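Local coordinates for protein cytokinin riboside 5'-monophosphate phosphoribohydrolase (Streptomyces coelicolor, PDB 5ZI9) that belongs to the LOG-like proteins of the SLOG clan, which have a Rossmann-type alpha/beta fold, and assembles here as six subunits, at residues P13-L18 with L22-Q27; Q58-E63 with F156-M161; S87-A92 with V172-L177; G99-G104 with K121-A126; W214-L219 with A225-L230. All coordinates share one frame; numbering follows the deposited sequence.

Contact 1 of 5, residues P13-L18 with L22-Q27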
# COMPACT_ATOMS: atom_id res chain seq x y z
N PRO B 13 10.21 23.90 20.67
CA PRO B 13 11.48 23.25 20.39
C PRO B 13 12.50 23.86 19.45
O PRO B 13 12.21 24.54 18.50
CB PRO B 13 11.04 21.91 19.83
CG PRO B 13 9.58 21.83 20.04
CD PRO B 13 9.10 23.21 20.04
N GLU B 14 13.74 23.56 19.74
CA GLU B 14 14.81 23.98 18.90
C GLU B 14 15.22 22.82 18.05
O GLU B 14 15.85 23.00 17.06
CB GLU B 14 15.96 24.52 19.70
CG GLU B 14 16.17 25.99 19.43
CD GLU B 14 16.71 26.71 20.63
OE1 GLU B 14 17.61 27.55 20.45
OE2 GLU B 14 16.23 26.44 21.74
N GLU B 15 14.86 21.62 18.47
CA GLU B 15 15.14 20.41 17.72
C GLU B 15 13.96 19.45 17.85
O GLU B 15 13.49 19.24 18.95
CB GLU B 15 16.37 19.74 18.28
CG GLU B 15 17.17 19.07 17.20
CD GLU B 15 18.21 18.16 17.73
OE1 GLU B 15 17.80 17.21 18.40
OE2 GLU B 15 19.42 18.38 17.47
N GLN B 16 13.46 18.90 16.74
CA GLN B 16 12.35 17.93 16.78
C GLN B 16 12.85 16.67 16.12
O GLN B 16 13.41 16.72 15.02
CB GLN B 16 11.10 18.43 16.04
CG GLN B 16 10.13 19.30 16.84
CD GLN B 16 8.87 19.74 16.05
OE1 GLN B 16 8.97 20.36 14.95
NE2 GLN B 16 7.68 19.44 16.61
N ARG B 17 12.63 15.53 16.77
CA ARG B 17 12.88 14.22 16.17
C ARG B 17 11.57 13.45 16.05
O ARG B 17 11.02 13.02 17.03
CB ARG B 17 13.87 13.45 17.00
CG ARG B 17 15.27 13.81 16.63
CD ARG B 17 16.24 13.21 17.60
NE ARG B 17 17.32 14.14 17.88
CZ ARG B 17 18.53 13.80 18.31
NH1 ARG B 17 18.84 12.52 18.51
NH2 ARG B 17 19.44 14.74 18.53
N LEU B 18 11.08 13.34 14.83
CA LEU B 18 9.79 12.76 14.57
C LEU B 18 10.12 11.64 13.62
O LEU B 18 10.23 11.85 12.42
CB LEU B 18 8.83 13.79 13.95
CG LEU B 18 8.78 15.23 14.51
CD1 LEU B 18 8.06 16.19 13.56
CD2 LEU B 18 8.12 15.27 15.88
N LEU B 22 14.46 14.94 11.04
CA LEU B 22 15.10 15.90 11.96
C LEU B 22 14.69 17.32 11.58
O LEU B 22 14.82 17.72 10.44
CB LEU B 22 16.60 15.82 11.83
CG LEU B 22 17.53 16.01 13.02
CD1 LEU B 22 18.84 16.67 12.61
CD2 LEU B 22 16.92 16.80 14.15
N ARG B 23 14.17 18.09 12.52
CA ARG B 23 13.90 19.50 12.26
C ARG B 23 14.58 20.34 13.31
O ARG B 23 14.45 20.08 14.52
CB ARG B 23 12.42 19.75 12.29
CG ARG B 23 11.71 19.02 11.19
CD ARG B 23 10.24 19.27 11.31
NE ARG B 23 9.79 19.67 9.99
CZ ARG B 23 9.11 18.90 9.16
NH1 ARG B 23 8.70 17.66 9.50
NH2 ARG B 23 8.79 19.40 7.99
N ARG B 24 15.35 21.32 12.83
CA ARG B 24 16.03 22.26 13.72
C ARG B 24 15.70 23.69 13.39
O ARG B 24 15.41 24.03 12.22
CB ARG B 24 17.53 22.07 13.60
CG ARG B 24 18.07 20.94 14.40
CD ARG B 24 19.54 20.81 14.13
NE ARG B 24 20.18 19.64 14.74
CZ ARG B 24 21.19 18.95 14.21
NH1 ARG B 24 21.72 19.22 13.02
NH2 ARG B 24 21.68 17.95 14.89
N ARG B 25 15.76 24.52 14.42
CA ARG B 25 15.60 25.99 14.26
C ARG B 25 14.40 26.40 13.43
O ARG B 25 13.31 26.06 13.76
CB ARG B 25 16.88 26.61 13.73
CG ARG B 25 18.09 26.22 14.57
CD ARG B 25 19.40 26.73 13.98
NE ARG B 25 20.48 25.78 14.23
CZ ARG B 25 20.78 24.74 13.48
NH1 ARG B 25 21.78 23.97 13.82
NH2 ARG B 25 20.12 24.44 12.38
N GLY B 26 14.59 27.13 12.35
CA GLY B 26 13.49 27.60 11.55
C GLY B 26 12.67 26.51 10.88
O GLY B 26 11.54 26.74 10.51
N GLN B 27 13.25 25.33 10.72
CA GLN B 27 12.56 24.26 10.07
C GLN B 27 11.65 23.44 11.04
O GLN B 27 10.86 22.60 10.61
CB GLN B 27 13.60 23.41 9.36
CG GLN B 27 13.03 22.70 8.16
CD GLN B 27 12.92 23.55 6.92
OE1 GLN B 27 13.62 24.55 6.78
NE2 GLN B 27 12.03 23.14 6.00

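Contact 2 of 5, residues Q58-E63 with F156-M161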
# COMPACT_ATOMS: atom_id res chain seq x y z
N GLN B 58 -8.41 -2.47 -2.91
CA GLN B 58 -7.39 -3.22 -2.21
C GLN B 58 -7.86 -3.60 -0.81
O GLN B 58 -7.66 -4.72 -0.37
CB GLN B 58 -6.10 -2.40 -2.14
CG GLN B 58 -4.85 -3.18 -1.71
CD GLN B 58 -3.77 -2.29 -1.12
OE1 GLN B 58 -4.04 -1.24 -0.52
NE2 GLN B 58 -2.53 -2.70 -1.31
N SER B 59 -8.49 -2.67 -0.11
CA SER B 59 -9.06 -2.97 1.20
C SER B 59 -10.06 -4.14 1.18
O SER B 59 -10.07 -5.00 2.07
CB SER B 59 -9.75 -1.74 1.76
OG SER B 59 -8.80 -0.73 1.90
N GLU B 60 -10.91 -4.15 0.16
CA GLU B 60 -11.89 -5.21 0.02
C GLU B 60 -11.26 -6.56 -0.25
O GLU B 60 -11.71 -7.55 0.28
CB GLU B 60 -12.93 -4.88 -1.05
CG GLU B 60 -14.06 -5.89 -0.99
CD GLU B 60 -15.34 -5.42 -1.61
OE1 GLU B 60 -15.53 -5.66 -2.82
OE2 GLU B 60 -16.19 -4.87 -0.88
N PHE B 61 -10.20 -6.60 -1.05
CA PHE B 61 -9.42 -7.83 -1.19
C PHE B 61 -8.85 -8.27 0.13
O PHE B 61 -8.90 -9.45 0.45
CB PHE B 61 -8.23 -7.64 -2.12
CG PHE B 61 -8.54 -7.84 -3.53
CD1 PHE B 61 -8.74 -9.11 -4.01
CD2 PHE B 61 -8.64 -6.77 -4.38
CE1 PHE B 61 -9.04 -9.31 -5.35
CE2 PHE B 61 -8.91 -6.94 -5.72
CZ PHE B 61 -9.12 -8.23 -6.21
N ILE B 62 -8.26 -7.31 0.86
CA ILE B 62 -7.69 -7.63 2.14
C ILE B 62 -8.72 -8.21 3.07
O ILE B 62 -8.39 -9.16 3.76
CB ILE B 62 -6.98 -6.43 2.79
CG1 ILE B 62 -5.65 -6.19 2.05
CG2 ILE B 62 -6.67 -6.68 4.28
CD1 ILE B 62 -5.19 -4.79 2.11
N GLU B 63 -9.93 -7.65 3.07
CA GLU B 63 -11.00 -8.09 3.97
C GLU B 63 -11.46 -9.47 3.59
O GLU B 63 -11.67 -10.32 4.46
CB GLU B 63 -12.17 -7.12 3.90
CG GLU B 63 -11.96 -5.86 4.71
CD GLU B 63 -12.51 -4.57 4.10
OE1 GLU B 63 -13.57 -4.59 3.43
OE2 GLU B 63 -11.85 -3.53 4.31
N PHE B 156 -17.79 -6.24 -7.72
CA PHE B 156 -18.04 -7.42 -8.56
C PHE B 156 -16.82 -8.28 -8.86
O PHE B 156 -16.84 -9.51 -8.73
CB PHE B 156 -18.61 -6.90 -9.88
CG PHE B 156 -19.38 -7.92 -10.65
CD1 PHE B 156 -20.67 -8.36 -10.21
CD2 PHE B 156 -18.87 -8.45 -11.84
CE1 PHE B 156 -21.41 -9.30 -10.94
CE2 PHE B 156 -19.62 -9.41 -12.57
CZ PHE B 156 -20.88 -9.82 -12.12
N PHE B 157 -15.75 -7.61 -9.25
CA PHE B 157 -14.55 -8.23 -9.77
C PHE B 157 -13.65 -8.72 -8.68
O PHE B 157 -12.83 -9.58 -8.89
CB PHE B 157 -13.87 -7.25 -10.68
CG PHE B 157 -14.72 -6.96 -11.88
CD1 PHE B 157 -14.64 -7.79 -13.01
CD2 PHE B 157 -15.70 -5.94 -11.86
CE1 PHE B 157 -15.44 -7.56 -14.11
CE2 PHE B 157 -16.50 -5.73 -12.97
CZ PHE B 157 -16.36 -6.53 -14.09
N VAL B 158 -13.83 -8.19 -7.50
CA VAL B 158 -13.20 -8.76 -6.33
C VAL B 158 -13.92 -10.06 -6.01
O VAL B 158 -13.28 -11.09 -5.85
CB VAL B 158 -13.23 -7.81 -5.13
CG1 VAL B 158 -12.60 -8.48 -3.94
CG2 VAL B 158 -12.44 -6.54 -5.47
N ARG B 159 -15.24 -10.03 -5.96
CA ARG B 159 -15.98 -11.25 -5.65
C ARG B 159 -15.70 -12.38 -6.64
O ARG B 159 -15.58 -13.53 -6.23
CB ARG B 159 -17.47 -11.03 -5.56
CG ARG B 159 -18.19 -12.26 -5.03
CD ARG B 159 -19.67 -12.03 -4.86
NE ARG B 159 -20.36 -12.04 -6.15
CZ ARG B 159 -21.64 -12.32 -6.31
NH1 ARG B 159 -22.14 -12.30 -7.52
NH2 ARG B 159 -22.44 -12.61 -5.28
N LYS B 160 -15.59 -12.07 -7.92
CA LYS B 160 -15.31 -13.10 -8.96
C LYS B 160 -14.09 -13.93 -8.69
O LYS B 160 -14.05 -15.11 -8.98
CB LYS B 160 -15.09 -12.42 -10.31
CG LYS B 160 -16.31 -12.37 -11.14
CD LYS B 160 -15.99 -11.59 -12.39
CE LYS B 160 -17.00 -11.78 -13.51
NZ LYS B 160 -18.23 -12.55 -13.18
N MET B 161 -13.07 -13.28 -8.18
CA MET B 161 -11.85 -13.97 -7.92
C MET B 161 -11.96 -14.84 -6.67
O MET B 161 -11.28 -15.84 -6.60
CB MET B 161 -10.70 -12.99 -7.87
CG MET B 161 -10.13 -12.67 -6.52
SD MET B 161 -8.59 -13.57 -6.37
CE MET B 161 -7.57 -12.35 -5.63

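Contact 3 of 5, residues S87-A92 with V172-L177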
# COMPACT_ATOMS: atom_id res chain seq x y z
N SER B 87 -39.77 -26.22 -5.55
CA SER B 87 -39.33 -26.67 -6.86
C SER B 87 -38.44 -27.93 -6.76
O SER B 87 -37.79 -28.16 -5.72
CB SER B 87 -38.53 -25.57 -7.55
OG SER B 87 -38.12 -25.98 -8.84
N PRO B 88 -38.44 -28.77 -7.83
CA PRO B 88 -37.50 -29.89 -7.96
C PRO B 88 -36.08 -29.41 -8.13
O PRO B 88 -35.15 -30.05 -7.63
CB PRO B 88 -37.99 -30.66 -9.20
CG PRO B 88 -39.11 -29.87 -9.78
CD PRO B 88 -39.60 -28.93 -8.72
N GLU B 89 -35.88 -28.29 -8.83
CA GLU B 89 -34.54 -27.65 -8.89
C GLU B 89 -34.01 -27.28 -7.49
O GLU B 89 -32.84 -27.52 -7.16
CB GLU B 89 -34.57 -26.41 -9.78
CG GLU B 89 -34.57 -26.72 -11.26
CD GLU B 89 -34.78 -25.48 -12.11
OE1 GLU B 89 -34.50 -24.32 -11.68
OE2 GLU B 89 -35.24 -25.67 -13.24
N TYR B 90 -34.90 -26.73 -6.67
CA TYR B 90 -34.56 -26.31 -5.34
C TYR B 90 -34.20 -27.51 -4.50
O TYR B 90 -33.20 -27.46 -3.77
CB TYR B 90 -35.72 -25.54 -4.72
CG TYR B 90 -35.38 -24.85 -3.43
CD1 TYR B 90 -35.25 -25.58 -2.24
CD2 TYR B 90 -35.17 -23.46 -3.39
CE1 TYR B 90 -34.94 -24.96 -1.05
CE2 TYR B 90 -34.85 -22.83 -2.19
CZ TYR B 90 -34.74 -23.59 -1.02
OH TYR B 90 -34.45 -23.01 0.20
N ASP B 91 -35.01 -28.58 -4.61
CA ASP B 91 -34.74 -29.79 -3.84
C ASP B 91 -33.38 -30.37 -4.24
O ASP B 91 -32.59 -30.77 -3.38
CB ASP B 91 -35.85 -30.84 -3.98
CG ASP B 91 -35.55 -32.13 -3.18
OD1 ASP B 91 -35.39 -32.10 -1.92
OD2 ASP B 91 -35.44 -33.19 -3.83
N ALA B 92 -33.09 -30.35 -5.54
CA ALA B 92 -31.77 -30.77 -6.03
C ALA B 92 -30.60 -29.97 -5.41
O ALA B 92 -29.59 -30.57 -5.01
CB ALA B 92 -31.74 -30.67 -7.55
N VAL B 172 -23.21 -26.13 -11.24
CA VAL B 172 -24.00 -25.10 -11.77
C VAL B 172 -25.38 -25.64 -11.93
O VAL B 172 -25.66 -26.40 -12.84
CB VAL B 172 -23.45 -24.62 -13.14
CG1 VAL B 172 -24.27 -23.47 -13.68
CG2 VAL B 172 -22.00 -24.18 -13.02
N LEU B 173 -26.25 -25.21 -11.04
CA LEU B 173 -27.67 -25.45 -11.21
C LEU B 173 -28.25 -24.55 -12.29
O LEU B 173 -27.67 -23.52 -12.63
CB LEU B 173 -28.39 -25.20 -9.89
CG LEU B 173 -28.08 -26.27 -8.85
CD1 LEU B 173 -27.99 -25.63 -7.49
CD2 LEU B 173 -29.13 -27.37 -8.88
N PRO B 174 -29.43 -24.91 -12.81
CA PRO B 174 -30.05 -24.11 -13.84
C PRO B 174 -30.16 -22.63 -13.45
O PRO B 174 -30.74 -22.32 -12.41
CB PRO B 174 -31.44 -24.75 -13.96
CG PRO B 174 -31.21 -26.16 -13.62
CD PRO B 174 -30.24 -26.10 -12.48
N GLY B 175 -29.59 -21.75 -14.27
CA GLY B 175 -29.54 -20.33 -13.93
C GLY B 175 -29.79 -19.34 -15.04
O GLY B 175 -29.95 -19.71 -16.21
N GLY B 176 -29.81 -18.07 -14.64
CA GLY B 176 -29.90 -16.93 -15.54
C GLY B 176 -28.55 -16.40 -16.00
O GLY B 176 -27.48 -17.05 -15.89
N LEU B 177 -28.61 -15.19 -16.50
CA LEU B 177 -27.43 -14.47 -16.99
C LEU B 177 -26.23 -14.53 -16.02
O LEU B 177 -25.08 -14.78 -16.44
CB LEU B 177 -27.81 -13.01 -17.24
CG LEU B 177 -28.95 -12.82 -18.25
CD1 LEU B 177 -29.18 -11.34 -18.46
CD2 LEU B 177 -28.64 -13.48 -19.58

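Contact 4 of 5, residues G99-G104 with K121-A126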
# COMPACT_ATOMS: atom_id res chain seq x y z
N GLY B 99 -24.69 -33.27 -0.25
CA GLY B 99 -23.76 -34.13 -0.94
C GLY B 99 -22.32 -33.65 -0.79
O GLY B 99 -21.43 -34.42 -0.40
N LEU B 100 -22.10 -32.35 -1.04
CA LEU B 100 -20.73 -31.78 -1.03
C LEU B 100 -20.11 -31.76 0.34
O LEU B 100 -18.92 -32.04 0.49
CB LEU B 100 -20.71 -30.38 -1.64
CG LEU B 100 -21.17 -30.45 -3.11
CD1 LEU B 100 -21.72 -29.14 -3.61
CD2 LEU B 100 -20.09 -30.98 -4.02
N VAL B 101 -20.92 -31.46 1.35
CA VAL B 101 -20.44 -31.47 2.75
C VAL B 101 -19.93 -32.87 3.11
O VAL B 101 -18.81 -33.02 3.60
CB VAL B 101 -21.57 -31.02 3.72
CG1 VAL B 101 -21.16 -31.26 5.17
CG2 VAL B 101 -21.86 -29.54 3.51
N GLU B 102 -20.78 -33.86 2.85
CA GLU B 102 -20.48 -35.26 3.09
C GLU B 102 -19.22 -35.71 2.37
O GLU B 102 -18.52 -36.58 2.88
CB GLU B 102 -21.66 -36.15 2.69
CG GLU B 102 -22.54 -36.59 3.86
CD GLU B 102 -24.03 -36.51 3.57
OE1 GLU B 102 -24.46 -36.77 2.41
OE2 GLU B 102 -24.77 -36.14 4.52
N ALA B 103 -18.94 -35.13 1.21
CA ALA B 103 -17.68 -35.39 0.48
C ALA B 103 -16.44 -34.66 1.02
O ALA B 103 -15.36 -34.84 0.47
CB ALA B 103 -17.86 -35.09 -0.99
N GLY B 104 -16.60 -33.84 2.06
CA GLY B 104 -15.49 -33.09 2.64
C GLY B 104 -15.31 -31.65 2.17
O GLY B 104 -14.33 -31.00 2.55
N LYS B 121 -28.57 -24.07 2.36
CA LYS B 121 -29.45 -24.83 3.23
C LYS B 121 -28.99 -26.26 3.40
O LYS B 121 -28.85 -26.76 4.55
CB LYS B 121 -30.87 -24.80 2.68
CG LYS B 121 -31.87 -25.67 3.44
CD LYS B 121 -33.23 -24.99 3.56
CE LYS B 121 -34.41 -25.88 3.19
NZ LYS B 121 -34.95 -26.52 4.41
N GLY B 122 -28.78 -26.92 2.27
CA GLY B 122 -28.27 -28.28 2.25
C GLY B 122 -26.98 -28.41 3.03
O GLY B 122 -26.81 -29.38 3.73
N ALA B 123 -26.08 -27.44 2.92
CA ALA B 123 -24.78 -27.56 3.57
C ALA B 123 -24.87 -27.51 5.08
O ALA B 123 -24.02 -28.08 5.79
CB ALA B 123 -23.85 -26.49 3.07
N LEU B 124 -25.91 -26.82 5.56
CA LEU B 124 -26.19 -26.70 7.00
C LEU B 124 -26.85 -27.95 7.56
O LEU B 124 -26.46 -28.44 8.63
CB LEU B 124 -27.09 -25.48 7.28
CG LEU B 124 -26.39 -24.12 7.40
CD1 LEU B 124 -27.34 -23.16 8.12
CD2 LEU B 124 -25.01 -24.16 8.08
N GLU B 125 -27.83 -28.48 6.82
CA GLU B 125 -28.44 -29.77 7.16
C GLU B 125 -27.40 -30.85 7.47
O GLU B 125 -27.61 -31.65 8.40
CB GLU B 125 -29.34 -30.29 6.05
CG GLU B 125 -30.61 -29.48 5.87
CD GLU B 125 -31.59 -30.12 4.89
OE1 GLU B 125 -31.38 -31.32 4.55
OE2 GLU B 125 -32.57 -29.44 4.46
N ALA B 126 -26.30 -30.84 6.71
CA ALA B 126 -25.20 -31.80 6.88
C ALA B 126 -24.13 -31.30 7.84
O ALA B 126 -23.06 -31.87 7.93
CB ALA B 126 -24.59 -32.17 5.53

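Contact 5 of 5, residues W214-L219 with A225-L230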
# COMPACT_ATOMS: atom_id res chain seq x y z
N TRP B 214 -26.13 -25.89 -29.18
CA TRP B 214 -25.64 -24.72 -29.92
C TRP B 214 -24.11 -24.68 -29.88
O TRP B 214 -23.47 -24.42 -30.88
CB TRP B 214 -26.25 -23.44 -29.36
CG TRP B 214 -25.74 -22.20 -30.02
CD1 TRP B 214 -26.04 -21.73 -31.27
CD2 TRP B 214 -24.81 -21.29 -29.46
NE1 TRP B 214 -25.35 -20.58 -31.52
CE2 TRP B 214 -24.57 -20.29 -30.43
CE3 TRP B 214 -24.14 -21.22 -28.23
CZ2 TRP B 214 -23.70 -19.24 -30.21
CZ3 TRP B 214 -23.27 -20.18 -28.01
CH2 TRP B 214 -23.07 -19.19 -29.00
N LEU B 215 -23.52 -24.96 -28.72
CA LEU B 215 -22.05 -25.03 -28.60
C LEU B 215 -21.45 -26.01 -29.60
O LEU B 215 -20.45 -25.71 -30.20
CB LEU B 215 -21.63 -25.43 -27.19
CG LEU B 215 -21.94 -24.45 -26.05
CD1 LEU B 215 -21.64 -25.08 -24.70
CD2 LEU B 215 -21.12 -23.17 -26.21
N ARG B 216 -22.08 -27.17 -29.76
CA ARG B 216 -21.64 -28.21 -30.73
C ARG B 216 -22.00 -27.85 -32.17
O ARG B 216 -21.13 -27.80 -33.03
CB ARG B 216 -22.30 -29.56 -30.38
CG ARG B 216 -21.48 -30.76 -30.80
CD ARG B 216 -22.12 -32.10 -30.44
NE ARG B 216 -22.47 -32.24 -29.01
CZ ARG B 216 -21.62 -32.52 -28.01
NH1 ARG B 216 -20.30 -32.67 -28.24
NH2 ARG B 216 -22.08 -32.67 -26.75
N GLY B 217 -23.29 -27.58 -32.40
CA GLY B 217 -23.83 -27.29 -33.74
C GLY B 217 -23.45 -25.97 -34.39
O GLY B 217 -23.49 -25.84 -35.61
N THR B 218 -23.08 -24.97 -33.58
CA THR B 218 -22.52 -23.70 -34.09
C THR B 218 -21.05 -23.48 -33.74
O THR B 218 -20.27 -23.36 -34.67
CB THR B 218 -23.35 -22.52 -33.65
OG1 THR B 218 -24.71 -22.77 -34.04
CG2 THR B 218 -22.87 -21.24 -34.28
N LEU B 219 -20.65 -23.45 -32.47
CA LEU B 219 -19.24 -23.10 -32.14
C LEU B 219 -18.20 -24.13 -32.63
O LEU B 219 -17.22 -23.78 -33.32
CB LEU B 219 -18.95 -22.92 -30.64
CG LEU B 219 -19.57 -21.97 -29.65
CD1 LEU B 219 -18.47 -21.33 -28.82
CD2 LEU B 219 -20.43 -20.92 -30.30
N ALA B 225 -14.54 -23.43 -31.15
CA ALA B 225 -14.08 -24.33 -30.09
C ALA B 225 -13.74 -25.69 -30.72
O ALA B 225 -14.11 -25.99 -31.88
CB ALA B 225 -15.16 -24.49 -29.04
N ALA B 226 -13.02 -26.50 -29.95
CA ALA B 226 -12.72 -27.88 -30.32
C ALA B 226 -13.77 -28.79 -29.68
O ALA B 226 -14.37 -28.42 -28.66
CB ALA B 226 -11.32 -28.25 -29.85
N GLU B 227 -13.98 -29.98 -30.24
CA GLU B 227 -14.89 -30.94 -29.58
C GLU B 227 -14.42 -31.32 -28.16
O GLU B 227 -15.24 -31.42 -27.25
CB GLU B 227 -15.08 -32.20 -30.41
CG GLU B 227 -16.31 -32.98 -30.00
CD GLU B 227 -17.58 -32.48 -30.68
OE1 GLU B 227 -17.63 -32.42 -31.94
OE2 GLU B 227 -18.55 -32.18 -29.96
N LYS B 228 -13.11 -31.48 -27.97
CA LYS B 228 -12.56 -31.77 -26.64
C LYS B 228 -12.80 -30.65 -25.61
O LYS B 228 -12.63 -30.88 -24.42
CB LYS B 228 -11.05 -32.06 -26.72
CG LYS B 228 -10.60 -33.28 -27.55
CD LYS B 228 -9.43 -34.05 -26.88
CE LYS B 228 -8.25 -34.38 -27.80
NZ LYS B 228 -8.36 -35.65 -28.59
N ASP B 229 -13.13 -29.44 -26.07
CA ASP B 229 -13.47 -28.31 -25.18
C ASP B 229 -14.83 -28.49 -24.49
O ASP B 229 -15.07 -27.91 -23.42
CB ASP B 229 -13.44 -26.95 -25.93
CG ASP B 229 -12.03 -26.50 -26.35
OD1 ASP B 229 -11.01 -26.80 -25.67
OD2 ASP B 229 -11.91 -25.82 -27.37
N LEU B 230 -15.71 -29.29 -25.10
CA LEU B 230 -17.00 -29.69 -24.50
C LEU B 230 -16.91 -30.80 -23.43
O LEU B 230 -17.89 -31.07 -22.76
CB LEU B 230 -17.98 -30.09 -25.60
CG LEU B 230 -18.21 -29.03 -26.69
CD1 LEU B 230 -19.51 -29.25 -27.43
CD2 LEU B 230 -18.24 -27.63 -26.09

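Contact 1 of 5, residues P13-L18 with L22-Q27
Glu15-Leu18 and Leu22-Arg24 run as two antiparallel strands whose axes come within 4.7 Å at an angle of 166°. Gln16 and Arg23 are the hydrogen-bonded pair: Gln16 N donates to Arg23 O at 2.7 Å, and Arg23 N returns the bond to Gln16 O. Glu15-Arg24 and Arg17-Leu22 are the non-hydrogen-bonded pairs flanking it, and Arg25 N adds a bond to Glu14 O (3.0 Å) beyond the strand end. Together they make a short beta hairpin near the N-terminus. Leu22 pairs with a strand of the second subunit, and Glu14 N bonds Glu140 of the third. Glu15, Arg17, Leu22 and Arg24 share one face of the hairpin. There Arg24, with CG beside its backbone N (chi1 -81°) and its chain extended to NE, runs out alongside Glu15, and Arg24 NE gives Glu15 OE2 a nearly straight bond (3.1 Å). The nitrogen meets OE2 on the anti side of the carboxylate, well out of its plane, while OE2 lies in the guanidinium plane. Glu15 OE1 is gripped side-on by NE and NH2 of Arg17, so one carboxylate bridges two arginines. Leu22 CD1 sits 3.6 Å above the centre of the Arg24 guanidinium, whose NH1 bonds the backbone O of Asn144 of the second subunit. On the Gln16-Arg23 face, Arg23 NE reaches Gln27 O at 3.2 Å, and Gln16 OE1 accepts from Gln29 N.

Contact 2 of 5, residues Q58-E63 with F156-M161
Phe61 carries its CG beside the backbone N (chi1 -86°), which swings the ring out of helix 50-67 and onto Val158 of helix 156-165. The valine in turn has CG1 anti to its N, and both of its branches are presented to the same ring. Val158 CG1 stands almost on the ring normal, 3.9 Å from the centroid of Phe61, a CH-pi contact over the face; Val158 CG2 reaches Phe61 CE2 at 3.6 Å. Met161 comes from a turn further on: its CG lies at the ring edge, in plane, while its bent chain brings Met161 CE to 3.4 Å from Phe61 CE1, approaching obliquely. Glu60 crosses Val158 at an angle, with Glu60 OE1 3.9 Å from Val158 CB. This is no more than packing, since the carboxylate is spent on a salt bridge from OE2 to Arg154 and a bond from Tyr155 N to OE1. Met161 also packs on Phe65 of its own chain and on Ile57 of the fourth subunit. With short-segment axes 10.1 Å apart and crossing at -30°, this is a buried helix-helix packing, in which the long helix preceding the first strand of the Rossmann-type sheet lies against one of that domain's helices.

Contact 3 of 5, residues S87-A92 with V172-L177
Of the residues in 87-92, Glu89 and Ala92 reach the loop of Leu173 and Pro174. Ser87 caps the helix that begins here, its OG accepting a weak bond from Glu89 N. Glu89 follows with CG beside its backbone N (chi1 -77°) and an extended chain, which lays the carboxylate obliquely across the proline ring. Glu89 OE1 is 3.8 Å from Pro174 CB, and Glu89 CD 3.9 Å from Pro174 CG. The polar end has its main partner elsewhere, OE2 making a salt bridge with Lys224 of the fourth subunit, which also packs on Pro174. The proline opens the PGGxGTxxE signature of LOG-like proteins, on the loop leaving strand 167-172 of the Rossmann-type sheet; its Gly176 is the N-cap of helix 177-191 and binds a citrate anion weakly through its N. Tyr90 turns to helix 115-125, where its OH bonds Glu117. One turn on from Glu89, Ala92 offers CB to Leu173 CD2 at 4.4 Å, and Leu173 CD2 also lies 4.1 Å from Glu89 O.

Contact 4 of 5, residues G99-G104 with K121-A126
Ala123 is the first residue of 121-126 to meet Val101, where the two backbones come closest, with CA atoms 5.9 Å apart. Ala123 CB lies 3.7 Å from Val101 CG2, and Val101 CG2 also rests against the alanine's backbone, 3.5 Å from Ala123 O. Glu125, further along, forms a long ion pair with Lys121 of its own helix. Ala126, the first residue to leave helical geometry, still makes a weak bond from its N to Gly122 O and directs its CB at the other helix. There Ala126 CB meets both CB and CG1 of Val101, CG1 being the nearer at 3.6 Å. Val101 has CG1 anti to its backbone N (chi1 170°), a torsion that sends one methyl to each alanine, so this one branched side chain spans the last turn of helix 115-125. Glu102 adds a looser touch, Glu102 OE2 lying 4.1 Å from Ala126 CB. Helix 88-102 itself ends just beyond in a Schellman motif at Gly104. The two helices are neighbours on one side of the parallel sheet: each connects to strand 106-109, one leading into it and the other following it. Leu100 and Ala123 both pack on Val107 of that strand, while Ala103 touches helix 239-249.

Contact 5 of 5, residues W214-L219 with A225-L230
The return of the chain after helix 205-220 brings Leu230, Glu227 and Ala225 back against the turn of Leu215, Arg216 and Leu219, ahead of strand 234-236. Leu230 is central: Leu230 CD2 lies 4.2 Å from Leu215 CB, and CD1 sits 3.6 Å above the guanidinium plane of Arg216, offset toward its rim. Arg216 has its CG anti to N (chi1 -152°) and its chain bent at chi3, which sets one face of the guanidinium against that methyl and its edge toward Glu227. The salt bridge runs from Arg216 NH1 to Glu227 OE2, close to the guanidinium plane; its modelled length of 2.5 Å is unusually short and doubtful in detail. The two flat groups are nearly coplanar (14°), though their chains meet almost perpendicularly. In the Rossmann-type domain this is the connection from a helix to the edge strand of the parallel sheet, and the helix widens here into a pi-type turn at 215-219. At its end Ala225 N makes a weak bond to Leu219 O, with the CB atoms of Leu219 and Ala225 4.4 Å apart. Asp229 OD2 accepts from Ala226 N, while Leu215 and Leu219 also pack on Leu180 and Tyr207, respectively, of the fourth subunit.

Contacts 2 and 3 are buried and held by packing, with no hydrogen bond between their segments, though a glutamate lies against each, whereas contact 1 is a partly exposed hairpin of backbone bonds and salt bridges. Contact 5 is intermediate, its leucines and Ala225 buried but its ion pair at the surface. Contact 4, partly buried, rests on valine and alanine methyls. Contacts 3 and 4 both use helix 88-102 and touch through Tyr90 OH and Lys121 CD, 4.1 Å apart; contact 4 is nested in the loop that contact 3 closes. Contacts 2, 3 and 5 all touch the fourth subunit. Contact 1 stands apart, its centre about 69 Å from that of contact 3.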